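Local coordinates for rieske iron-sulfur protein soxF (Sulfolobus acidocaldarius, PDB 1JM1) that carries a Rieske-type [2Fe-2S] cluster and probably passes electrons along the respiratory chain as part of an archaeal quinol oxidase, at residues D154-S157 / S158-D161; P181-N184 / L185-D188; G114-K118 / G119-H123. All coordinates share one frame; numbering follows the deposited sequence. Where two conformers were deposited one is given.

Contact 1 of 3, residues D154-S157 / S158-D161; sequences DYDS and STGD
The Tyr155 ring lies obliquely against the backbone of Gly160, its CE1 3.4 Å from Gly160 O, while Val81 and Pro83 touch the same side chain. The other flat group, the Asp156 carboxylate, is met on one face of its plane: Ser158 N reaches Asp156 OD1 from the anti side at 2.9 Å, which makes an Asx turn, and Ser158 OG comes to that oxygen from the syn side. Ser158 was modelled in two conformers, so the hydroxyl bond is less certain. With CG anti to the backbone N (chi1 -176°), the carboxylate swings in over the turn, and Thr159 OG1 comes within 3.4 Å of Asp156 CG. With an alanine here, the amide and hydroxyl of Ser158 would probably lose their shared acceptor, leaving the tip of the turn freer to shift.

Asp156 N donates almost straight to Asp161 O at 2.9 Å, closing the hairpin between strands 151-155 and 161-167. Asp156 O takes both Gly160 N, at 2.8 Å, and Thr159 N. Asp161 N goes to Thr159 OG1 at 3.2 Å, an ST turn. This tight surface reversal thus draws on side-chain oxygens as well as backbone carbonyls for its amide N-H groups.

Contact 2 of 3, residues P181-N184 / L185-D188; sequences PQDN and LLYD
Leu186 lies alongside Asp183, and its side chain can be followed outward from the backbone. Leu186 CB sits 3.4 Å from Asp183 O, the carbonyl that also receives the leucine's own amide. Leu186 CG stays against Asp183 O, at 3.5 Å, and has Asp183 CA a little farther off. At the tip, Leu186 CD1 reaches the carboxylate, 3.8 Å from Asp183 OD1, and touches Asp183 CB and CG as well. The two side chains run side by side and point the same way; both have CG beside the backbone N (chi1 -61° in Leu186, -73° in Asp183), which keeps them abreast. The acid's other oxygen, OD2, is bonded to Thr179 N.

The backbone beneath is a short 3-10 helix, with each amide bonded three residues back: Asn184 N to Pro181 O, Leu185 N to Gln182 O at 2.9 Å, and Leu186 N to Asp183 O at 3.1 Å. In the last two the donor stands well above the carbonyl plane instead of on a lone pair. One residue earlier than Leu186, Leu185 repeats the arrangement, its CB lying 3.2 Å from Gln182 O. Buried Asn184 has its CB against Leu185 N, and its amide is held elsewhere: OD1 takes Tyr171 N and ND2 gives to Ala169 O. Arg178 NH1 bonds both Asp183 O and Leu186 O, bridging the end of the helical turn to the chain that leaves it.

Contact 3 of 3, residues G114-K118 / G119-H123; sequences GLYAK and GADLH. With MG (magnesium ion), chain B.
Gly114 opens the hairpin as the hydrogen-bonded partner of His123: Gly114 N gives to His123 O at 3.0 Å, in the carbonyl plane on a lone pair, and His123 N answers to Gly114 O. His123 ND1 is bonded to Glu110 O, and its side chain comes near that of Cys124, which binds the iron-sulfur cluster.

Leu115 pairs with Leu122 without hydrogen bonds; its CD1 is 4.2 Å from Leu122 CB, on the face where Leu52 of helix 49-53 packs.

Tyr116 N bonds Asp121 O at 2.8 Å. Opposite Tyr116 stand both Ala120 and Asp121, a G1 beta bulge, with Asp121 N reaching Tyr116 O at 3.3 Å. The tyrosine ring presents its edge to Asp121 OD2, 4.0 Å from Tyr116 CD1. With CG anti to the carbonyl carbon (chi1 -68°), Asp121 OD2 holds the magnesium ion at 2.1 Å beside that edge, and five waters complete six ligands; one donates to Gly119 O, another to Asp121 OD1.

Ala117 O then accepts Ala120 N, at 3.2 Å, from well above its carbonyl plane. Last, Lys118 N lies over the centre of the Tyr116 ring, 4.3 Å above its plane, and the side chain is extended beyond CG.

From the N terminus the chain reaches contact 3 first, where the turn between strands 114-116 and 121-123 closes a hairpin within a mixed sheet. Contact 1 follows, closing the hairpin between strands 151-155 and 161-167 of a small antiparallel sheet that also holds strand 13-17. Contact 2 comes last, a single helical turn in the long loop from strand 161-167 to strand 202-203. The three are in series; none nests in or crosses another. They sit far apart, with centres 26 to 28 Å from one another, and contacts 2 and 3 fall on opposite sides of the centre of the chain.

Contact 1 of 3, residues D154-S157 / S158-D161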
loop_
_atom_site.group_PDB
_atom_site.type_symbol
_atom_site.label_atom_id
_atom_site.label_comp_id
_atom_site.label_asym_id
_atom_site.label_seq_id
_atom_site.Cartn_x
_atom_site.Cartn_y
_atom_site.Cartn_z
ATOM N N ASP A 154 -0.232 -1.274 12.080
ATOM C CA ASP A 154 -0.369 -1.784 13.447
ATOM C C ASP A 154 -1.866 -1.762 13.780
ATOM O O ASP A 154 -2.505 -0.693 13.734
ATOM C CB ASP A 154 0.429 -0.953 14.410
ATOM C CG ASP A 154 0.431 -1.456 15.834
ATOM O OD1 ASP A 154 0.166 -2.639 16.043
ATOM O OD2 ASP A 154 0.829 -0.691 16.736
ATOM N N TYR A 155 -2.420 -2.850 14.229
ATOM C CA TYR A 155 -3.799 -2.963 14.654
ATOM C C TYR A 155 -3.831 -2.940 16.192
ATOM O O TYR A 155 -3.176 -3.738 16.844
ATOM C CB TYR A 155 -4.385 -4.280 14.092
ATOM C CG TYR A 155 -5.737 -4.646 14.614
ATOM C CD1 TYR A 155 -6.917 -4.004 14.176
ATOM C CD2 TYR A 155 -5.889 -5.668 15.511
ATOM C CE1 TYR A 155 -8.162 -4.395 14.645
ATOM C CE2 TYR A 155 -7.123 -6.035 15.990
ATOM C CZ TYR A 155 -8.246 -5.378 15.607
ATOM O OH TYR A 155 -9.516 -5.668 16.091
ATOM N N ASP A 156 -4.620 -2.039 16.718
ATOM C CA ASP A 156 -4.828 -1.915 18.160
ATOM C C ASP A 156 -5.966 -2.886 18.530
ATOM O O ASP A 156 -7.132 -2.626 18.227
ATOM C CB ASP A 156 -5.174 -0.480 18.537
ATOM C CG ASP A 156 -5.299 -0.268 20.016
ATOM O OD1 ASP A 156 -5.562 -1.217 20.755
ATOM O OD2 ASP A 156 -5.131 0.874 20.486
ATOM N N SER A 157 -5.619 -3.977 19.158
ATOM C CA SER A 157 -6.601 -5.005 19.467
ATOM C C SER A 157 -7.627 -4.513 20.533
ATOM O O SER A 157 -8.649 -5.129 20.643
ATOM C CB SER A 157 -5.881 -6.177 20.149
ATOM O OG SER A 157 -5.154 -5.877 21.363
ATOM N N SER A 158 -7.314 -3.481 21.274
ATOM C CA SER A 158 -8.270 -2.969 22.280
ATOM C C SER A 158 -9.421 -2.202 21.647
ATOM O O SER A 158 -10.531 -2.176 22.169
ATOM C CB SER A 158 -7.482 -2.061 23.263
ATOM O OG SER A 158 -7.055 -0.731 22.903
ATOM N N THR A 159 -9.123 -1.520 20.525
ATOM C CA THR A 159 -10.062 -0.563 19.941
ATOM C C THR A 159 -10.544 -0.960 18.576
ATOM O O THR A 159 -11.550 -0.417 18.100
ATOM C CB THR A 159 -9.463 0.843 19.849
ATOM O OG1 THR A 159 -8.349 0.727 18.937
ATOM C CG2 THR A 159 -8.976 1.340 21.211
ATOM N N GLY A 160 -9.820 -1.845 17.887
ATOM C CA GLY A 160 -10.124 -2.172 16.501
ATOM C C GLY A 160 -9.511 -1.197 15.498
ATOM O O GLY A 160 -9.710 -1.387 14.291
ATOM N N ASP A 161 -8.798 -0.173 15.927
ATOM C CA ASP A 161 -8.250 0.804 15.004
ATOM C C ASP A 161 -6.991 0.289 14.361
ATOM O O ASP A 161 -6.116 -0.338 14.970
ATOM C CB ASP A 161 -8.006 2.100 15.748
ATOM C CG ASP A 161 -9.316 2.845 16.078
ATOM O OD1 ASP A 161 -10.310 2.676 15.382
ATOM O OD2 ASP A 161 -9.252 3.592 17.082
HETATM O O HOH W 1 -5.432 1.553 23.025
#

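Contact 2 of 3, residues P181-N184 / L185-D188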
loop_
_atom_site.group_PDB
_atom_site.type_symbol
_atom_site.label_atom_id
_atom_site.label_comp_id
_atom_site.label_asym_id
_atom_site.label_seq_id
_atom_site.Cartn_x
_atom_site.Cartn_y
_atom_site.Cartn_z
ATOM N N PRO A 181 13.366 5.420 3.863
ATOM C CA PRO A 181 11.925 5.499 4.150
ATOM C C PRO A 181 11.511 6.845 4.752
ATOM O O PRO A 181 10.495 7.406 4.389
ATOM C CB PRO A 181 11.736 4.328 5.122
ATOM C CG PRO A 181 12.819 3.343 4.710
ATOM C CD PRO A 181 13.998 4.220 4.411
ATOM N N GLN A 182 12.333 7.363 5.685
ATOM C CA GLN A 182 11.995 8.605 6.379
ATOM C C GLN A 182 11.985 9.810 5.481
ATOM O O GLN A 182 11.354 10.821 5.828
ATOM C CB GLN A 182 12.953 8.829 7.574
ATOM C CG GLN A 182 12.753 7.828 8.728
ATOM C CD GLN A 182 13.542 6.535 8.542
ATOM O OE1 GLN A 182 14.169 6.270 7.538
ATOM N NE2 GLN A 182 13.517 5.731 9.609
ATOM N N ASP A 183 12.585 9.727 4.282
ATOM C CA ASP A 183 12.426 10.797 3.296
ATOM C C ASP A 183 10.980 10.923 2.820
ATOM O O ASP A 183 10.660 11.910 2.149
ATOM C CB ASP A 183 13.408 10.629 2.168
ATOM C CG ASP A 183 14.833 10.973 2.550
ATOM O OD1 ASP A 183 15.042 11.639 3.617
ATOM O OD2 ASP A 183 15.701 10.570 1.762
ATOM N N ASN A 184 10.117 9.986 3.134
ATOM C CA ASN A 184 8.686 10.155 2.884
ATOM C C ASN A 184 8.093 11.267 3.740
ATOM O O ASN A 184 7.003 11.752 3.421
ATOM C CB ASN A 184 7.950 8.855 3.083
ATOM C CG ASN A 184 8.319 7.847 2.038
ATOM O OD1 ASN A 184 8.752 8.220 0.946
ATOM N ND2 ASN A 184 8.107 6.558 2.319
ATOM N N LEU A 185 8.795 11.688 4.767
ATOM C CA LEU A 185 8.357 12.824 5.594
ATOM C C LEU A 185 8.690 14.151 4.972
ATOM O O LEU A 185 8.286 15.187 5.518
ATOM C CB LEU A 185 8.981 12.698 7.003
ATOM C CG LEU A 185 8.576 11.416 7.766
ATOM C CD1 LEU A 185 9.510 11.219 8.958
ATOM C CD2 LEU A 185 7.130 11.480 8.197
ATOM N N LEU A 186 9.450 14.193 3.887
ATOM C CA LEU A 186 9.742 15.438 3.200
ATOM C C LEU A 186 8.558 15.876 2.330
ATOM O O LEU A 186 7.956 15.054 1.632
ATOM C CB LEU A 186 10.967 15.274 2.317
ATOM C CG LEU A 186 12.251 14.894 3.082
ATOM C CD1 LEU A 186 13.332 14.613 2.060
ATOM C CD2 LEU A 186 12.699 15.995 4.052
ATOM N N TYR A 187 8.266 17.144 2.353
ATOM C CA TYR A 187 7.235 17.761 1.513
ATOM C C TYR A 187 7.819 18.062 0.161
ATOM O O TYR A 187 8.749 18.827 -0.034
ATOM C CB TYR A 187 6.774 19.064 2.194
ATOM C CG TYR A 187 5.748 19.800 1.336
ATOM C CD1 TYR A 187 4.449 19.346 1.118
ATOM C CD2 TYR A 187 6.126 20.981 0.756
ATOM C CE1 TYR A 187 3.537 20.024 0.350
ATOM C CE2 TYR A 187 5.235 21.695 -0.043
ATOM C CZ TYR A 187 4.001 21.155 -0.208
ATOM O OH TYR A 187 3.150 21.931 -0.974
ATOM N N ASP A 188 7.197 17.505 -0.873
ATOM C CA ASP A 188 7.506 17.748 -2.278
ATOM C C ASP A 188 6.277 18.299 -2.933
ATOM O O ASP A 188 5.299 17.569 -3.094
ATOM C CB ASP A 188 7.893 16.449 -2.950
ATOM C CG ASP A 188 8.353 16.652 -4.390
ATOM O OD1 ASP A 188 8.173 17.754 -4.935
ATOM O OD2 ASP A 188 8.851 15.637 -4.975
#

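Contact 3 of 3, residues G114-K118 / G119-H123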
loop_
_atom_site.group_PDB
_atom_site.type_symbol
_atom_site.label_atom_id
_atom_site.label_comp_id
_atom_site.label_asym_id
_atom_site.label_seq_id
_atom_site.Cartn_x
_atom_site.Cartn_y
_atom_site.Cartn_z
ATOM N N GLY A 114 -5.050 -1.770 -13.611
ATOM C CA GLY A 114 -5.939 -1.966 -12.459
ATOM C C GLY A 114 -5.415 -3.089 -11.576
ATOM O O GLY A 114 -4.273 -3.558 -11.696
ATOM N N LEU A 115 -6.269 -3.518 -10.669
ATOM C CA LEU A 115 -5.943 -4.524 -9.680
ATOM C C LEU A 115 -6.597 -5.835 -10.106
ATOM O O LEU A 115 -7.827 -5.984 -10.087
ATOM C CB LEU A 115 -6.410 -4.069 -8.304
ATOM C CG LEU A 115 -6.116 -5.042 -7.131
ATOM C CD1 LEU A 115 -4.654 -5.410 -7.057
ATOM C CD2 LEU A 115 -6.596 -4.443 -5.848
ATOM N N TYR A 116 -5.771 -6.774 -10.523
ATOM C CA TYR A 116 -6.198 -8.127 -10.941
ATOM C C TYR A 116 -6.449 -8.893 -9.655
ATOM O O TYR A 116 -5.510 -9.334 -8.997
ATOM C CB TYR A 116 -5.119 -8.763 -11.822
ATOM C CG TYR A 116 -5.392 -10.193 -12.180
ATOM C CD1 TYR A 116 -4.475 -11.176 -11.934
ATOM C CD2 TYR A 116 -6.647 -10.564 -12.767
ATOM C CE1 TYR A 116 -4.691 -12.507 -12.268
ATOM C CE2 TYR A 116 -6.858 -11.901 -13.080
ATOM C CZ TYR A 116 -5.910 -12.865 -12.816
ATOM O OH TYR A 116 -6.143 -14.159 -13.169
ATOM N N ALA A 117 -7.703 -9.042 -9.293
ATOM C CA ALA A 117 -8.034 -9.529 -7.953
ATOM C C ALA A 117 -7.542 -10.930 -7.708
ATOM O O ALA A 117 -6.981 -11.246 -6.659
ATOM C CB ALA A 117 -9.562 -9.456 -7.767
ATOM N N LYS A 118 -7.736 -11.820 -8.717
ATOM C CA LYS A 118 -7.390 -13.227 -8.469
ATOM C C LYS A 118 -5.916 -13.355 -8.163
ATOM O O LYS A 118 -5.506 -14.231 -7.371
ATOM C CB LYS A 118 -7.729 -14.067 -9.684
ATOM C CG LYS A 118 -7.471 -15.529 -9.543
ATOM C CD LYS A 118 -8.021 -16.314 -10.793
ATOM C CE LYS A 118 -7.405 -17.691 -10.936
ATOM N NZ LYS A 118 -7.237 -18.331 -12.288
ATOM N N GLY A 119 -5.083 -12.551 -8.778
ATOM C CA GLY A 119 -3.623 -12.641 -8.593
ATOM C C GLY A 119 -3.041 -11.622 -7.650
ATOM O O GLY A 119 -1.830 -11.644 -7.445
ATOM N N ALA A 120 -3.820 -10.697 -7.140
ATOM C CA ALA A 120 -3.328 -9.572 -6.361
ATOM C C ALA A 120 -2.218 -8.834 -7.069
ATOM O O ALA A 120 -1.225 -8.429 -6.453
ATOM C CB ALA A 120 -2.925 -9.979 -4.950
ATOM N N ASP A 121 -2.393 -8.592 -8.373
ATOM C CA ASP A 121 -1.408 -7.922 -9.187
ATOM C C ASP A 121 -1.882 -6.552 -9.593
ATOM O O ASP A 121 -3.002 -6.398 -10.142
ATOM C CB ASP A 121 -1.088 -8.762 -10.441
ATOM C CG ASP A 121 -0.355 -10.040 -10.132
ATOM O OD1 ASP A 121 0.556 -10.014 -9.265
ATOM O OD2 ASP A 121 -0.678 -11.049 -10.752
ATOM N N LEU A 122 -1.117 -5.520 -9.313
ATOM C CA LEU A 122 -1.488 -4.140 -9.560
ATOM C C LEU A 122 -0.712 -3.618 -10.788
ATOM O O LEU A 122 0.537 -3.541 -10.744
ATOM C CB LEU A 122 -1.215 -3.306 -8.336
ATOM C CG LEU A 122 -1.568 -1.824 -8.410
ATOM C CD1 LEU A 122 -3.008 -1.578 -8.887
ATOM C CD2 LEU A 122 -1.351 -1.184 -7.030
ATOM N N HIS A 123 -1.429 -3.329 -11.863
ATOM C CA HIS A 123 -0.873 -3.012 -13.175
ATOM C C HIS A 123 -1.046 -1.510 -13.457
ATOM O O HIS A 123 -2.185 -1.005 -13.504
ATOM C CB HIS A 123 -1.613 -3.906 -14.199
ATOM C CG HIS A 123 -1.213 -3.762 -15.616
ATOM N ND1 HIS A 123 -1.435 -4.829 -16.477
ATOM C CD2 HIS A 123 -0.664 -2.785 -16.361
ATOM C CE1 HIS A 123 -1.038 -4.429 -17.664
ATOM N NE2 HIS A 123 -0.554 -3.193 -17.677
HETATM MG MG MG B . 0.333 -12.921 -10.762
HETATM O O HOH W 2 -0.377 -13.485 -8.860
HETATM O O HOH W 3 1.907 -12.163 -9.867
HETATM O O HOH W 4 1.261 -12.618 -12.674
HETATM O O HOH W 5 1.312 -14.752 -10.825
HETATM O O HOH W 6 -1.274 -13.725 -11.669
#